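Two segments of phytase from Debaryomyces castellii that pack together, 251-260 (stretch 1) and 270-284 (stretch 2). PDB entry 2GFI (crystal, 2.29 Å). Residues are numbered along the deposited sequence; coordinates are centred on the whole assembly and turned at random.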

# COMPACT_ATOMS: atom_id res chain seq x y z
N ASP A 251 5.98 -9.27 -34.85
CA ASP A 251 4.66 -9.32 -34.23
C ASP A 251 4.74 -9.30 -32.71
O ASP A 251 4.08 -8.48 -32.07
CB ASP A 251 3.92 -10.58 -34.69
CG ASP A 251 3.63 -10.56 -36.20
OD1 ASP A 251 3.64 -9.45 -36.80
OD2 ASP A 251 3.41 -11.59 -36.86
N VAL A 252 5.55 -10.19 -32.16
CA VAL A 252 5.80 -10.32 -30.75
C VAL A 252 6.31 -8.98 -30.20
O VAL A 252 5.84 -8.51 -29.20
CB VAL A 252 6.79 -11.46 -30.45
CG1 VAL A 252 7.11 -11.53 -28.94
CG2 VAL A 252 6.25 -12.81 -30.95
N SER A 253 7.25 -8.37 -30.89
CA SER A 253 7.75 -7.08 -30.48
C SER A 253 6.65 -6.02 -30.38
O SER A 253 6.67 -5.19 -29.49
CB SER A 253 8.78 -6.62 -31.48
OG SER A 253 9.35 -5.43 -31.00
N ASN A 254 5.67 -6.08 -31.28
CA ASN A 254 4.52 -5.20 -31.29
C ASN A 254 3.51 -5.51 -30.21
O ASN A 254 2.67 -4.69 -29.84
CB ASN A 254 3.86 -5.27 -32.67
CG ASN A 254 4.63 -4.46 -33.69
OD1 ASN A 254 4.69 -4.80 -34.88
ND2 ASN A 254 5.23 -3.39 -33.23
N LEU A 255 3.61 -6.68 -29.63
CA LEU A 255 2.64 -7.06 -28.63
C LEU A 255 2.95 -6.35 -27.32
O LEU A 255 2.07 -6.21 -26.46
CB LEU A 255 2.59 -8.58 -28.50
CG LEU A 255 1.96 -9.36 -29.63
CD1 LEU A 255 1.96 -10.90 -29.30
CD2 LEU A 255 0.56 -8.83 -29.87
N PHE A 256 4.20 -5.91 -27.16
CA PHE A 256 4.55 -5.01 -26.03
C PHE A 256 3.80 -3.71 -26.08
O PHE A 256 3.19 -3.34 -25.08
CB PHE A 256 6.05 -4.72 -25.92
CG PHE A 256 6.84 -5.88 -25.50
CD1 PHE A 256 6.95 -6.21 -24.15
CD2 PHE A 256 7.49 -6.67 -26.46
CE1 PHE A 256 7.73 -7.32 -23.77
CE2 PHE A 256 8.25 -7.75 -26.10
CZ PHE A 256 8.38 -8.09 -24.74
N GLY A 257 3.83 -3.04 -27.23
CA GLY A 257 3.03 -1.82 -27.41
C GLY A 257 1.53 -2.13 -27.30
O GLY A 257 0.74 -1.36 -26.71
N TYR A 258 1.12 -3.25 -27.85
CA TYR A 258 -0.27 -3.65 -27.79
C TYR A 258 -0.69 -3.73 -26.31
O TYR A 258 -1.72 -3.18 -25.92
CB TYR A 258 -0.38 -5.02 -28.49
CG TYR A 258 -1.77 -5.52 -28.76
CD1 TYR A 258 -2.19 -5.81 -30.08
CD2 TYR A 258 -2.68 -5.74 -27.71
CE1 TYR A 258 -3.46 -6.29 -30.34
CE2 TYR A 258 -3.94 -6.23 -27.96
CZ TYR A 258 -4.33 -6.50 -29.28
OH TYR A 258 -5.62 -6.96 -29.52
N CYS A 259 0.12 -4.42 -25.50
CA CYS A 259 -0.05 -4.47 -24.05
C CYS A 259 -0.17 -3.04 -23.45
O CYS A 259 -1.14 -2.73 -22.76
CB CYS A 259 1.15 -5.23 -23.44
SG CYS A 259 1.56 -4.80 -21.74
N ALA A 260 0.80 -2.19 -23.77
CA ALA A 260 0.83 -0.82 -23.24
C ALA A 260 -0.42 -0.07 -23.63
O ALA A 260 -1.05 0.53 -22.78
CB ALA A 260 2.06 -0.10 -23.70
N PRO A 270 -4.82 -8.47 -21.11
CA PRO A 270 -4.35 -9.85 -21.13
C PRO A 270 -3.04 -9.98 -21.90
O PRO A 270 -2.28 -10.86 -21.62
CB PRO A 270 -5.48 -10.58 -21.87
CG PRO A 270 -6.23 -9.55 -22.56
CD PRO A 270 -6.17 -8.32 -21.70
N MET A 271 -2.77 -9.08 -22.82
CA MET A 271 -1.59 -9.18 -23.66
C MET A 271 -0.34 -8.88 -22.84
O MET A 271 0.76 -9.38 -23.16
CB MET A 271 -1.76 -8.20 -24.83
CG MET A 271 -0.84 -8.43 -25.97
SD MET A 271 -1.11 -9.99 -26.79
CE MET A 271 -2.53 -9.63 -27.86
N CYS A 272 -0.52 -8.08 -21.78
CA CYS A 272 0.56 -7.83 -20.81
C CYS A 272 0.98 -9.10 -20.08
O CYS A 272 2.10 -9.15 -19.51
CB CYS A 272 0.16 -6.80 -19.76
SG CYS A 272 -0.03 -5.18 -20.47
N ASP A 273 0.10 -10.11 -20.08
CA ASP A 273 0.40 -11.34 -19.32
C ASP A 273 1.25 -12.35 -20.01
O ASP A 273 1.55 -13.37 -19.43
CB ASP A 273 -0.87 -12.04 -18.91
CG ASP A 273 -1.75 -11.14 -18.17
OD1 ASP A 273 -1.21 -10.21 -17.50
OD2 ASP A 273 -2.98 -11.27 -18.19
N ILE A 274 1.64 -12.07 -21.24
CA ILE A 274 2.30 -13.11 -22.05
C ILE A 274 3.82 -13.02 -21.96
O ILE A 274 4.54 -13.88 -22.46
CB ILE A 274 1.83 -13.02 -23.52
CG1 ILE A 274 2.43 -11.78 -24.19
CG2 ILE A 274 0.29 -13.05 -23.58
CD1 ILE A 274 2.18 -11.72 -25.72
N PHE A 275 4.31 -11.97 -21.29
CA PHE A 275 5.78 -11.78 -21.22
C PHE A 275 6.33 -11.97 -19.81
O PHE A 275 5.62 -11.70 -18.81
CB PHE A 275 6.17 -10.40 -21.78
CG PHE A 275 5.92 -10.26 -23.25
CD1 PHE A 275 6.55 -11.12 -24.16
CD2 PHE A 275 5.04 -9.30 -23.72
CE1 PHE A 275 6.34 -11.01 -25.50
CE2 PHE A 275 4.81 -9.19 -25.09
CZ PHE A 275 5.47 -10.04 -25.97
N THR A 276 7.58 -12.40 -19.76
CA THR A 276 8.31 -12.48 -18.51
C THR A 276 8.92 -11.13 -18.23
O THR A 276 9.11 -10.35 -19.16
CB THR A 276 9.42 -13.53 -18.57
OG1 THR A 276 10.39 -13.16 -19.56
CG2 THR A 276 8.86 -14.93 -18.98
N ASN A 277 9.26 -10.87 -16.96
CA ASN A 277 9.97 -9.64 -16.60
C ASN A 277 11.22 -9.45 -17.44
O ASN A 277 11.53 -8.35 -17.90
CB ASN A 277 10.35 -9.66 -15.11
CG ASN A 277 9.16 -9.47 -14.21
OD1 ASN A 277 8.05 -9.92 -14.54
ND2 ASN A 277 9.37 -8.79 -13.09
N GLU A 278 11.92 -10.55 -17.66
CA GLU A 278 13.17 -10.50 -18.39
C GLU A 278 12.94 -10.04 -19.85
O GLU A 278 13.76 -9.34 -20.40
CB GLU A 278 13.86 -11.85 -18.25
CG GLU A 278 14.87 -12.17 -19.33
CD GLU A 278 15.69 -13.40 -19.01
OE1 GLU A 278 15.13 -14.38 -18.43
OE2 GLU A 278 16.90 -13.38 -19.34
N GLU A 279 11.79 -10.36 -20.44
CA GLU A 279 11.48 -9.91 -21.79
C GLU A 279 11.10 -8.45 -21.79
O GLU A 279 11.56 -7.71 -22.65
CB GLU A 279 10.38 -10.78 -22.40
CG GLU A 279 10.90 -12.16 -22.73
CD GLU A 279 9.87 -13.28 -22.70
OE1 GLU A 279 8.68 -13.09 -22.30
OE2 GLU A 279 10.31 -14.41 -23.06
N PHE A 280 10.27 -8.03 -20.83
CA PHE A 280 9.93 -6.62 -20.71
C PHE A 280 11.17 -5.77 -20.54
O PHE A 280 11.27 -4.69 -21.13
CB PHE A 280 9.07 -6.38 -19.46
CG PHE A 280 7.65 -6.76 -19.62
CD1 PHE A 280 6.84 -6.09 -20.53
CD2 PHE A 280 7.09 -7.74 -18.81
CE1 PHE A 280 5.48 -6.44 -20.67
CE2 PHE A 280 5.77 -8.10 -18.94
CZ PHE A 280 4.95 -7.45 -19.88
N ILE A 281 12.10 -6.22 -19.72
CA ILE A 281 13.31 -5.43 -19.45
C ILE A 281 14.17 -5.25 -20.71
O ILE A 281 14.77 -4.18 -20.95
CB ILE A 281 14.08 -6.09 -18.28
CG1 ILE A 281 13.34 -5.85 -16.96
CG2 ILE A 281 15.49 -5.60 -18.23
CD1 ILE A 281 13.82 -6.75 -15.79
N GLN A 282 14.24 -6.30 -21.54
CA GLN A 282 15.01 -6.20 -22.78
C GLN A 282 14.24 -5.38 -23.79
O GLN A 282 14.81 -4.53 -24.48
CB GLN A 282 15.32 -7.58 -23.34
CG GLN A 282 16.37 -8.26 -22.54
CD GLN A 282 16.41 -9.73 -22.80
OE1 GLN A 282 15.54 -10.47 -22.30
NE2 GLN A 282 17.38 -10.18 -23.56
N TYR A 283 12.93 -5.62 -23.87
CA TYR A 283 12.11 -4.75 -24.67
C TYR A 283 12.34 -3.28 -24.28
O TYR A 283 12.57 -2.43 -25.15
CB TYR A 283 10.63 -5.06 -24.56
CG TYR A 283 9.81 -4.02 -25.33
CD1 TYR A 283 9.71 -4.08 -26.73
CD2 TYR A 283 9.15 -2.99 -24.66
CE1 TYR A 283 8.96 -3.15 -27.44
CE2 TYR A 283 8.40 -2.06 -25.35
CZ TYR A 283 8.31 -2.15 -26.75
OH TYR A 283 7.56 -1.24 -27.45
N SER A 284 12.22 -3.01 -22.97
CA SER A 284 12.37 -1.66 -22.44
C SER A 284 13.68 -1.04 -22.88
O SER A 284 13.74 0.13 -23.22
CB SER A 284 12.34 -1.69 -20.92
OG SER A 284 12.24 -0.37 -20.43
O HOH W 1 5.92 -2.57 -29.16

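Stretch 1 is helical throughout and packs against a 3-10 segment, a connecting loop and a second helix nearly perpendicular to it. No direct hydrogen bond joins the two stretches; the contact is mainly apolar, with one covalent link.

V252 comes first. Its CG1 meets the edge of the F275 ring, 3.6 Å from CE1. The CA-to-CB bond of S253 points away from stretch 2, and its backbone O lies 3.7 Å from Y283 CE1. A water donates to S253 O (2.7 Å), accepts from G257 N (2.9 Å) and lies 2.7 Å from Y283 OH, to which it is also hydrogen-bonded. It thus ties the tyrosine to the helix backbone.

L255 packs against M271 and I274: CD2 is 3.7 Å from M271 SD, and CD1 is 3.7 Å from I274 CD1. F256 is the centre of the contact. Its flat ring offers two faces, and both are covered. F275 stacks face-to-face on one, and Y283 makes an offset stack on the other. F280 CD1 sits at the ring edge, 3.6 Å from F256 CE1.

Y258 presents a ring face to the M271 methyl; CE2 lies 3.7 Å from M271 CE. The flexible methionine thus touches both L255 and Y258. Finally, C259 SG bonds to C272 SG at 2.1 Å, a buried disulfide that fixes the helix to the 3-10 segment.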